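Local coordinates for general stress protein 26 (Bacillus anthracis, PDB 3EC6) that is of unknown function but binds flavin-adenine dinucleotide and belongs to the pyridoxamine 5'-phosphate oxidase family of flavin-binding split barrels, at residues T10-Q15 with F35-F40; K95-S100 with P111-I116. All coordinates share one frame; numbering follows the deposited sequence.

Interactions 1 and 2 each lay the end of a helix against the same antiparallel sheet, with helix 4-13 on strand 27-38 in the first and helix 90-96 on strand 113-126 in the second. Interaction 1 is partly buried and rests on one isoleucine touching a histidine and a phenylalanine near a hairpin turn. Interaction 2 is buried and carried by aromatic rings and a leucine, with the Asn98 bonds bracing the chain that leaves the helix and Tyr113 OH bonded to Lys93 O. Their centres are about 16 Å apart, yet they meet: Phe36, on residues 35-40, puts its ring beside that of Phe96 on residues 95-100, the two planes only about 15° apart.

Interaction 1 of 2, residues T10-Q15 with F35-F40; sequences TIIQGQ and FFHEDF
Ile12 meets His37 through a methyl over the imidazole; beside it, Glu38 OE2 forms a salt bridge with Lys95 NZ of helix 90-96. The side chains alternate along the strand: Glu38 leaves away from helix 4-13, while His37 points toward it. Ile12 splits its branches between two partners. Its CG2, anti to the backbone N, lies over one face of the imidazole as a CH-pi contact, 3.6 Å from the ring centroid and 24° off the ring normal. The methyl is displaced toward the rim and comes nearest to His37 CG, at 3.3 Å. His37 chi1 of 79° sets CG between its own backbone N and carbonyl carbon, and the ring presents that face to the helix. In this split-barrel chain, helix 4-13 packs here on the hairpin of strands 27-38 and 41-47; Asp39 and Phe40 have the backbone angles of the two central residues of a type II' turn. The other Ile12 branch ends at CD1, which approaches the edge of the Phe40 ring near its plane, 4.0 Å from CD1 of Phe40. Ile8 and Leu139 also touch the Phe40 side chain, and Leu42 of strand 41-47 is touched by both Ile12 and His37.

Interaction 2 of 2, residues K95-S100 with P111-I116; sequences KFWNNS and PNYVLI. With SO4 (sulfate ion), chain C.
Trp97 and Tyr113 set their rings obliquely, planes at 57° and the centroid of the indole's six-membered ring 5.7 Å from that of the phenol. The pair joins the end of helix 90-96 to strand 113-126 of the split barrel, and the side chain of Tyr113 lies about 8 Å from the bound FAD. The nearest atoms of the pair are Trp97 CE3 and Tyr113 CE2, 3.8 Å apart. Tyr113 CG lies anti to the backbone N (chi1 173°), which sends the ring across to the helix, where its OH hydrogen-bonds to Lys93 O. One residue earlier than Trp97, Phe96 offers its ring edge to Leu115: CD2 of Phe96 is 4.1 Å from CD1 of Leu115, and the two side chains cross at about a right angle. As the chain leaves the helix, Asn98 ties it down from both ends of its amide. Asn98 ND2 donates to Phe96 O at 3.1 Å, almost in the plane of its own amide. OD1 of Asn98 accepts from Ser100 N at 3.0 Å, an Asx turn whose donor sits above the carbonyl plane. Beyond it, Ser100 OG donates to O4 of a sulfate, probably from the crystallisation liquor, at 2.6 Å.

Interaction 1 of 2, residues T10-Q15 with F35-F40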
ATOM      1  N   THR A  10      -4.247  15.123 -12.988  1.00 18.21           N
ATOM      2  CA  THR A  10      -4.251  14.097 -14.057  1.00 20.05           C
ATOM      3  C   THR A  10      -4.316  12.712 -13.391  1.00 20.34           C
ATOM      4  O   THR A  10      -5.180  11.866 -13.728  1.00 20.87           O
ATOM      5  CB  THR A  10      -3.006  14.243 -14.966  1.00 21.22           C
ATOM      6  OG1 THR A  10      -3.025  15.508 -15.666  1.00 23.74           O
ATOM      7  CG2 THR A  10      -2.911  13.119 -15.970  1.00 22.60           C
ATOM      8  N   ILE A  11      -3.441  12.515 -12.391  1.00 19.25           N
ATOM      9  CA  ILE A  11      -3.407  11.241 -11.675  1.00 19.15           C
ATOM     10  C   ILE A  11      -4.676  11.049 -10.906  1.00 19.28           C
ATOM     11  O   ILE A  11      -5.315   9.997 -10.992  1.00 20.59           O
ATOM     12  CB  ILE A  11      -2.143  11.093 -10.766  1.00 19.16           C
ATOM     13  CG1 ILE A  11      -0.849  11.077 -11.601  1.00 20.55           C
ATOM     14  CG2 ILE A  11      -2.231   9.824  -9.920  1.00 19.05           C
ATOM     15  CD1 ILE A  11      -0.731   9.882 -12.540  1.00 26.60           C
ATOM     16  N   ILE A  12      -5.060  12.049 -10.112  1.00 18.72           N
ATOM     17  CA  ILE A  12      -6.276  11.985  -9.347  1.00 19.77           C
ATOM     18  C   ILE A  12      -7.531  11.819 -10.294  1.00 21.60           C
ATOM     19  O   ILE A  12      -8.482  11.201  -9.884  1.00 23.68           O
ATOM     20  CB  ILE A  12      -6.370  13.191  -8.348  1.00 20.23           C
ATOM     21  CG1 ILE A  12      -5.268  13.093  -7.276  1.00 17.49           C
ATOM     22  CG2 ILE A  12      -7.728  13.267  -7.612  1.00 19.63           C
ATOM     23  CD1 ILE A  12      -5.044  14.476  -6.627  1.00 19.43           C
ATOM     24  N   GLN A  13      -7.475  12.309 -11.537  1.00 22.76           N
ATOM     25  CA  GLN A  13      -8.646  12.243 -12.452  1.00 23.05           C
ATOM     26  C   GLN A  13      -8.668  10.938 -13.251  1.00 23.08           C
ATOM     27  O   GLN A  13      -9.628  10.691 -14.015  1.00 20.59           O
ATOM     28  CB  GLN A  13      -8.705  13.462 -13.398  1.00 23.80           C
ATOM     29  CG  GLN A  13      -7.678  13.419 -14.557  1.00 28.30           C
ATOM     30  CD  GLN A  13      -7.610  14.714 -15.413  1.00 31.78           C
ATOM     31  OE1 GLN A  13      -7.013  14.726 -16.517  1.00 29.81           O
ATOM     32  NE2 GLN A  13      -8.214  15.806 -14.901  1.00 32.39           N
ATOM     33  N   GLY A  14      -7.613  10.121 -13.088  1.00 22.07           N
ATOM     34  CA  GLY A  14      -7.501   8.848 -13.823  1.00 21.96           C
ATOM     35  C   GLY A  14      -8.127   7.667 -13.091  1.00 22.86           C
ATOM     36  O   GLY A  14      -9.191   7.803 -12.425  1.00 21.64           O
ATOM     37  N   GLN A  15      -7.512   6.492 -13.204  1.00 22.78           N
ATOM     38  CA  GLN A  15      -8.125   5.336 -12.513  1.00 23.01           C
ATOM     39  C   GLN A  15      -8.254   5.527 -11.002  1.00 20.66           C
ATOM     40  O   GLN A  15      -7.464   6.187 -10.360  1.00 21.99           O
ATOM     41  CB  GLN A  15      -7.500   3.970 -12.877  1.00 24.65           C
ATOM     42  CG  GLN A  15      -8.534   2.780 -12.829  1.00 28.33           C
ATOM     43  CD  GLN A  15      -8.554   1.994 -11.477  1.00 32.32           C
ATOM     44  OE1 GLN A  15      -9.624   1.600 -10.971  1.00 35.58           O
ATOM     45  NE2 GLN A  15      -7.375   1.766 -10.910  1.00 29.55           N
ATOM     46  N   PHE A  35     -10.696   5.683  -4.926  1.00  7.97           N
ATOM     47  CA  PHE A  35     -10.579   7.067  -4.471  1.00  7.34           C
ATOM     48  C   PHE A  35     -11.381   8.049  -5.295  1.00  8.33           C
ATOM     49  O   PHE A  35     -11.246   8.088  -6.542  1.00 10.57           O
ATOM     50  CB  PHE A  35      -9.082   7.507  -4.476  1.00  7.48           C
ATOM     51  CG  PHE A  35      -8.288   6.902  -3.375  1.00  7.74           C
ATOM     52  CD1 PHE A  35      -8.084   7.592  -2.180  1.00  9.80           C
ATOM     53  CD2 PHE A  35      -7.773   5.587  -3.527  1.00  7.24           C
ATOM     54  CE1 PHE A  35      -7.332   6.981  -1.114  1.00  9.13           C
ATOM     55  CE2 PHE A  35      -7.062   4.990  -2.441  1.00  8.08           C
ATOM     56  CZ  PHE A  35      -6.838   5.680  -1.262  1.00  9.29           C
ATOM     57  N   PHE A  36     -12.137   8.904  -4.600  1.00  7.74           N
ATOM     58  CA  PHE A  36     -12.800  10.070  -5.221  1.00  9.39           C
ATOM     59  C   PHE A  36     -12.148  11.341  -4.733  1.00 10.24           C
ATOM     60  O   PHE A  36     -11.223  11.297  -3.939  1.00  8.92           O
ATOM     61  CB  PHE A  36     -14.287  10.076  -4.808  1.00  9.29           C
ATOM     62  CG  PHE A  36     -14.942   8.768  -5.028  1.00 11.00           C
ATOM     63  CD1 PHE A  36     -15.429   8.434  -6.268  1.00 14.53           C
ATOM     64  CD2 PHE A  36     -14.981   7.821  -4.003  1.00 12.83           C
ATOM     65  CE1 PHE A  36     -16.006   7.157  -6.496  1.00 15.97           C
ATOM     66  CE2 PHE A  36     -15.573   6.545  -4.212  1.00 17.66           C
ATOM     67  CZ  PHE A  36     -16.078   6.227  -5.448  1.00 17.63           C
ATOM     68  N   HIS A  37     -12.583  12.502  -5.228  1.00 11.02           N
ATOM     69  CA  HIS A  37     -11.880  13.704  -4.778  1.00 12.17           C
ATOM     70  C   HIS A  37     -12.724  14.956  -5.007  1.00 13.44           C
ATOM     71  O   HIS A  37     -13.682  14.934  -5.835  1.00 13.90           O
ATOM     72  CB  HIS A  37     -10.543  13.844  -5.527  1.00 11.77           C
ATOM     73  CG  HIS A  37     -10.720  14.401  -6.881  1.00 13.90           C
ATOM     74  ND1 HIS A  37     -11.191  13.643  -7.927  1.00 15.67           N
ATOM     75  CD2 HIS A  37     -10.559  15.666  -7.354  1.00 15.55           C
ATOM     76  CE1 HIS A  37     -11.314  14.415  -8.995  1.00 13.16           C
ATOM     77  NE2 HIS A  37     -10.915  15.636  -8.683  1.00 18.68           N
ATOM     78  N   GLU A  38     -12.401  15.984  -4.227  1.00 13.79           N
ATOM     79  CA  GLU A  38     -12.829  17.348  -4.494  1.00 14.86           C
ATOM     80  C   GLU A  38     -11.582  18.187  -4.446  1.00 14.70           C
ATOM     81  O   GLU A  38     -10.982  18.357  -3.390  1.00 14.79           O
ATOM     82  CB  GLU A  38     -13.810  17.773  -3.459  1.00 15.08           C
ATOM     83  CG  GLU A  38     -15.187  17.338  -3.902  1.00 19.35           C
ATOM     84  CD  GLU A  38     -16.256  18.116  -3.204  1.00 25.42           C
ATOM     85  OE1 GLU A  38     -15.958  18.707  -2.131  1.00 29.40           O
ATOM     86  OE2 GLU A  38     -17.397  18.133  -3.719  1.00 26.59           O
ATOM     87  N   ASP A  39     -11.198  18.685  -5.613  1.00 16.16           N
ATOM     88  CA  ASP A  39      -9.882  19.293  -5.766  1.00 16.96           C
ATOM     89  C   ASP A  39      -8.818  18.302  -5.252  1.00 14.29           C
ATOM     90  O   ASP A  39      -8.750  17.165  -5.733  1.00 14.72           O
ATOM     91  CB  ASP A  39      -9.840  20.640  -5.069  1.00 17.53           C
ATOM     92  CG  ASP A  39     -10.705  21.675  -5.788  1.00 24.07           C
ATOM     93  OD1 ASP A  39     -10.647  21.738  -7.045  1.00 28.56           O
ATOM     94  OD2 ASP A  39     -11.432  22.395  -5.083  1.00 29.56           O
ATOM     95  N   PHE A  40      -7.968  18.724  -4.318  1.00 12.99           N
ATOM     96  CA  PHE A  40      -6.895  17.801  -3.891  1.00 11.66           C
ATOM     97  C   PHE A  40      -7.257  16.999  -2.658  1.00 11.09           C
ATOM     98  O   PHE A  40      -6.468  16.188  -2.186  1.00 11.80           O
ATOM     99  CB  PHE A  40      -5.569  18.564  -3.639  1.00 11.74           C
ATOM    100  CG  PHE A  40      -5.003  19.188  -4.893  1.00  9.91           C
ATOM    101  CD1 PHE A  40      -4.506  18.389  -5.918  1.00 13.89           C
ATOM    102  CD2 PHE A  40      -5.025  20.580  -5.054  1.00 13.39           C
ATOM    103  CE1 PHE A  40      -4.028  18.944  -7.079  1.00 14.88           C
ATOM    104  CE2 PHE A  40      -4.522  21.161  -6.234  1.00 16.13           C
ATOM    105  CZ  PHE A  40      -4.021  20.332  -7.237  1.00 17.91           C
TER

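Interaction 2 of 2, residues K95-S100 with P111-I116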
ATOM      1  N   LYS A  95     -22.870  12.221  -4.301  1.00  7.94           N
ATOM      2  CA  LYS A  95     -22.020  12.599  -5.436  1.00  8.37           C
ATOM      3  C   LYS A  95     -21.142  11.443  -5.895  1.00  7.93           C
ATOM      4  O   LYS A  95     -21.039  11.138  -7.084  1.00  8.98           O
ATOM      5  CB  LYS A  95     -21.176  13.838  -5.074  1.00  9.90           C
ATOM      6  CG  LYS A  95     -20.249  14.315  -6.174  1.00 11.04           C
ATOM      7  CD  LYS A  95     -19.558  15.640  -5.730  1.00 15.25           C
ATOM      8  CE  LYS A  95     -18.453  16.018  -6.676  1.00 22.45           C
ATOM      9  NZ  LYS A  95     -18.095  17.470  -6.391  1.00 24.97           N
ATOM     10  N   PHE A  96     -20.552  10.747  -4.936  1.00  7.23           N
ATOM     11  CA  PHE A  96     -19.548   9.722  -5.247  1.00  6.70           C
ATOM     12  C   PHE A  96     -20.179   8.350  -5.409  1.00  6.45           C
ATOM     13  O   PHE A  96     -19.489   7.442  -5.843  1.00  8.20           O
ATOM     14  CB  PHE A  96     -18.435   9.688  -4.168  1.00  6.06           C
ATOM     15  CG  PHE A  96     -17.709  10.982  -4.057  1.00  6.98           C
ATOM     16  CD1 PHE A  96     -17.327  11.659  -5.204  1.00  8.11           C
ATOM     17  CD2 PHE A  96     -17.371  11.488  -2.796  1.00 12.81           C
ATOM     18  CE1 PHE A  96     -16.616  12.876  -5.119  1.00 10.33           C
ATOM     19  CE2 PHE A  96     -16.670  12.712  -2.690  1.00 13.04           C
ATOM     20  CZ  PHE A  96     -16.323  13.401  -3.834  1.00  9.55           C
ATOM     21  N   TRP A  97     -21.448   8.193  -5.016  1.00  7.39           N
ATOM     22  CA  TRP A  97     -22.081   6.865  -5.074  1.00  8.13           C
ATOM     23  C   TRP A  97     -21.995   6.269  -6.479  1.00  8.75           C
ATOM     24  O   TRP A  97     -22.197   6.970  -7.466  1.00  9.11           O
ATOM     25  CB  TRP A  97     -23.540   6.886  -4.608  1.00  8.23           C
ATOM     26  CG  TRP A  97     -24.105   5.509  -4.802  1.00 10.60           C
ATOM     27  CD1 TRP A  97     -24.887   5.082  -5.852  1.00 10.92           C
ATOM     28  CD2 TRP A  97     -23.887   4.355  -3.953  1.00 10.35           C
ATOM     29  NE1 TRP A  97     -25.156   3.736  -5.697  1.00 13.38           N
ATOM     30  CE2 TRP A  97     -24.572   3.273  -4.546  1.00 11.42           C
ATOM     31  CE3 TRP A  97     -23.209   4.147  -2.738  1.00  9.47           C
ATOM     32  CZ2 TRP A  97     -24.567   1.986  -3.984  1.00 12.63           C
ATOM     33  CZ3 TRP A  97     -23.226   2.860  -2.167  1.00 10.01           C
ATOM     34  CH2 TRP A  97     -23.914   1.808  -2.796  1.00  9.58           C
ATOM     35  N   ASN A  98     -21.712   4.978  -6.586  1.00  8.21           N
ATOM     36  CA  ASN A  98     -21.754   4.299  -7.891  1.00  8.34           C
ATOM     37  C   ASN A  98     -21.863   2.810  -7.627  1.00  8.11           C
ATOM     38  O   ASN A  98     -21.618   2.379  -6.480  1.00  6.88           O
ATOM     39  CB  ASN A  98     -20.530   4.631  -8.753  1.00 10.31           C
ATOM     40  CG  ASN A  98     -19.266   4.082  -8.183  1.00 10.34           C
ATOM     41  OD1 ASN A  98     -18.880   2.940  -8.470  1.00 12.61           O
ATOM     42  ND2 ASN A  98     -18.640   4.841  -7.280  1.00 11.38           N
ATOM     43  N   ASN A  99     -22.160   2.028  -8.645  1.00  8.04           N
ATOM     44  CA  ASN A  99     -22.526   0.617  -8.380  1.00  7.99           C
ATOM     45  C   ASN A  99     -21.330  -0.274  -7.991  1.00  6.86           C
ATOM     46  O   ASN A  99     -21.522  -1.364  -7.448  1.00  6.41           O
ATOM     47  CB  ASN A  99     -23.342   0.021  -9.533  1.00  8.15           C
ATOM     48  CG  ASN A  99     -24.762   0.634  -9.608  1.00  8.98           C
ATOM     49  OD1 ASN A  99     -25.260   1.233  -8.619  1.00 12.13           O
ATOM     50  ND2 ASN A  99     -25.416   0.470 -10.757  1.00  7.98           N
ATOM     51  N   SER A 100     -20.084   0.184  -8.220  1.00  7.15           N
ATOM     52  CA  SER A 100     -18.980  -0.636  -7.776  1.00  9.25           C
ATOM     53  C   SER A 100     -18.992  -0.774  -6.262  1.00  7.82           C
ATOM     54  O   SER A 100     -18.533  -1.809  -5.727  1.00  8.97           O
ATOM     55  CB  SER A 100     -17.638  -0.046  -8.214  1.00  9.26           C
ATOM     56  OG  SER A 100     -17.676   0.130  -9.638  1.00 16.35           O
ATOM     57  N   PRO A 111     -27.256   3.425   5.986  1.00  9.55           N
ATOM     58  CA  PRO A 111     -26.689   4.086   7.172  1.00 10.22           C
ATOM     59  C   PRO A 111     -25.233   3.706   7.474  1.00 10.74           C
ATOM     60  O   PRO A 111     -24.540   4.480   8.148  1.00 12.04           O
ATOM     61  CB  PRO A 111     -27.616   3.620   8.329  1.00 10.93           C
ATOM     62  CG  PRO A 111     -28.345   2.514   7.808  1.00 13.34           C
ATOM     63  CD  PRO A 111     -28.453   2.638   6.339  1.00 10.09           C
ATOM     64  N   ASN A 112     -24.767   2.556   6.963  1.00  8.62           N
ATOM     65  CA  ASN A 112     -23.385   2.145   7.119  1.00  8.69           C
ATOM     66  C   ASN A 112     -22.389   2.860   6.192  1.00  7.23           C
ATOM     67  O   ASN A 112     -21.195   2.734   6.397  1.00  8.12           O
ATOM     68  CB  ASN A 112     -23.243   0.630   6.934  1.00  8.82           C
ATOM     69  CG  ASN A 112     -24.027  -0.146   8.008  1.00 11.83           C
ATOM     70  OD1 ASN A 112     -23.983   0.247   9.192  1.00 15.08           O
ATOM     71  ND2 ASN A 112     -24.691  -1.224   7.633  1.00 12.87           N
ATOM     72  N   TYR A 113     -22.893   3.604   5.196  1.00  6.67           N
ATOM     73  CA  TYR A 113     -21.991   4.283   4.240  1.00  6.55           C
ATOM     74  C   TYR A 113     -21.441   5.560   4.884  1.00  7.50           C
ATOM     75  O   TYR A 113     -22.177   6.467   5.268  1.00  8.35           O
ATOM     76  CB  TYR A 113     -22.835   4.604   3.001  1.00  6.33           C
ATOM     77  CG  TYR A 113     -22.226   5.456   1.892  1.00  6.23           C
ATOM     78  CD1 TYR A 113     -20.832   5.645   1.784  1.00  7.32           C
ATOM     79  CD2 TYR A 113     -23.084   6.030   0.915  1.00  9.57           C
ATOM     80  CE1 TYR A 113     -20.313   6.402   0.789  1.00  5.76           C
ATOM     81  CE2 TYR A 113     -22.566   6.801  -0.138  1.00  6.98           C
ATOM     82  CZ  TYR A 113     -21.162   6.971  -0.168  1.00  5.52           C
ATOM     83  OH  TYR A 113     -20.642   7.720  -1.203  1.00  9.00           O
ATOM     84  N   VAL A 114     -20.131   5.617   4.985  1.00  6.51           N
ATOM     85  CA  VAL A 114     -19.482   6.881   5.377  1.00  7.47           C
ATOM     86  C   VAL A 114     -18.357   7.101   4.400  1.00  5.76           C
ATOM     87  O   VAL A 114     -17.938   6.182   3.662  1.00  7.78           O
ATOM     88  CB  VAL A 114     -18.900   6.828   6.815  1.00  8.27           C
ATOM     89  CG1 VAL A 114     -20.036   6.632   7.823  1.00 10.23           C
ATOM     90  CG2 VAL A 114     -17.850   5.694   6.963  1.00  9.94           C
ATOM     91  N   LEU A 115     -17.849   8.320   4.408  1.00  5.27           N
ATOM     92  CA  LEU A 115     -16.649   8.646   3.629  1.00  6.72           C
ATOM     93  C   LEU A 115     -15.460   8.870   4.568  1.00  7.31           C
ATOM     94  O   LEU A 115     -15.585   9.504   5.615  1.00  8.99           O
ATOM     95  CB  LEU A 115     -16.857   9.918   2.789  1.00  7.07           C
ATOM     96  CG  LEU A 115     -17.869   9.800   1.646  1.00  9.08           C
ATOM     97  CD1 LEU A 115     -18.210  11.222   1.161  1.00  9.75           C
ATOM     98  CD2 LEU A 115     -17.341   8.928   0.521  1.00  9.53           C
ATOM     99  N   ILE A 116     -14.296   8.351   4.159  1.00  7.66           N
ATOM    100  CA  ILE A 116     -13.055   8.795   4.794  1.00  8.27           C
ATOM    101  C   ILE A 116     -12.532   9.983   3.966  1.00  8.28           C
ATOM    102  O   ILE A 116     -12.359   9.874   2.761  1.00  9.22           O
ATOM    103  CB  ILE A 116     -12.052   7.695   4.760  1.00  7.96           C
ATOM    104  CG1 ILE A 116     -12.545   6.503   5.560  1.00 10.79           C
ATOM    105  CG2 ILE A 116     -10.730   8.235   5.307  1.00  9.95           C
ATOM    106  CD1 ILE A 116     -11.601   5.267   5.436  1.00 13.90           C
TER
HETATM  107  S   SO4 C 140     -17.529  -2.604 -11.642  1.00 56.35           S
HETATM  108  O1  SO4 C 140     -18.278  -2.848 -10.397  1.00 52.88           O
HETATM  109  O2  SO4 C 140     -16.479  -3.625 -11.756  1.00 55.35           O
HETATM  110  O3  SO4 C 140     -18.428  -2.679 -12.798  1.00 56.35           O
HETATM  111  O4  SO4 C 140     -16.946  -1.262 -11.706  1.00 55.92           O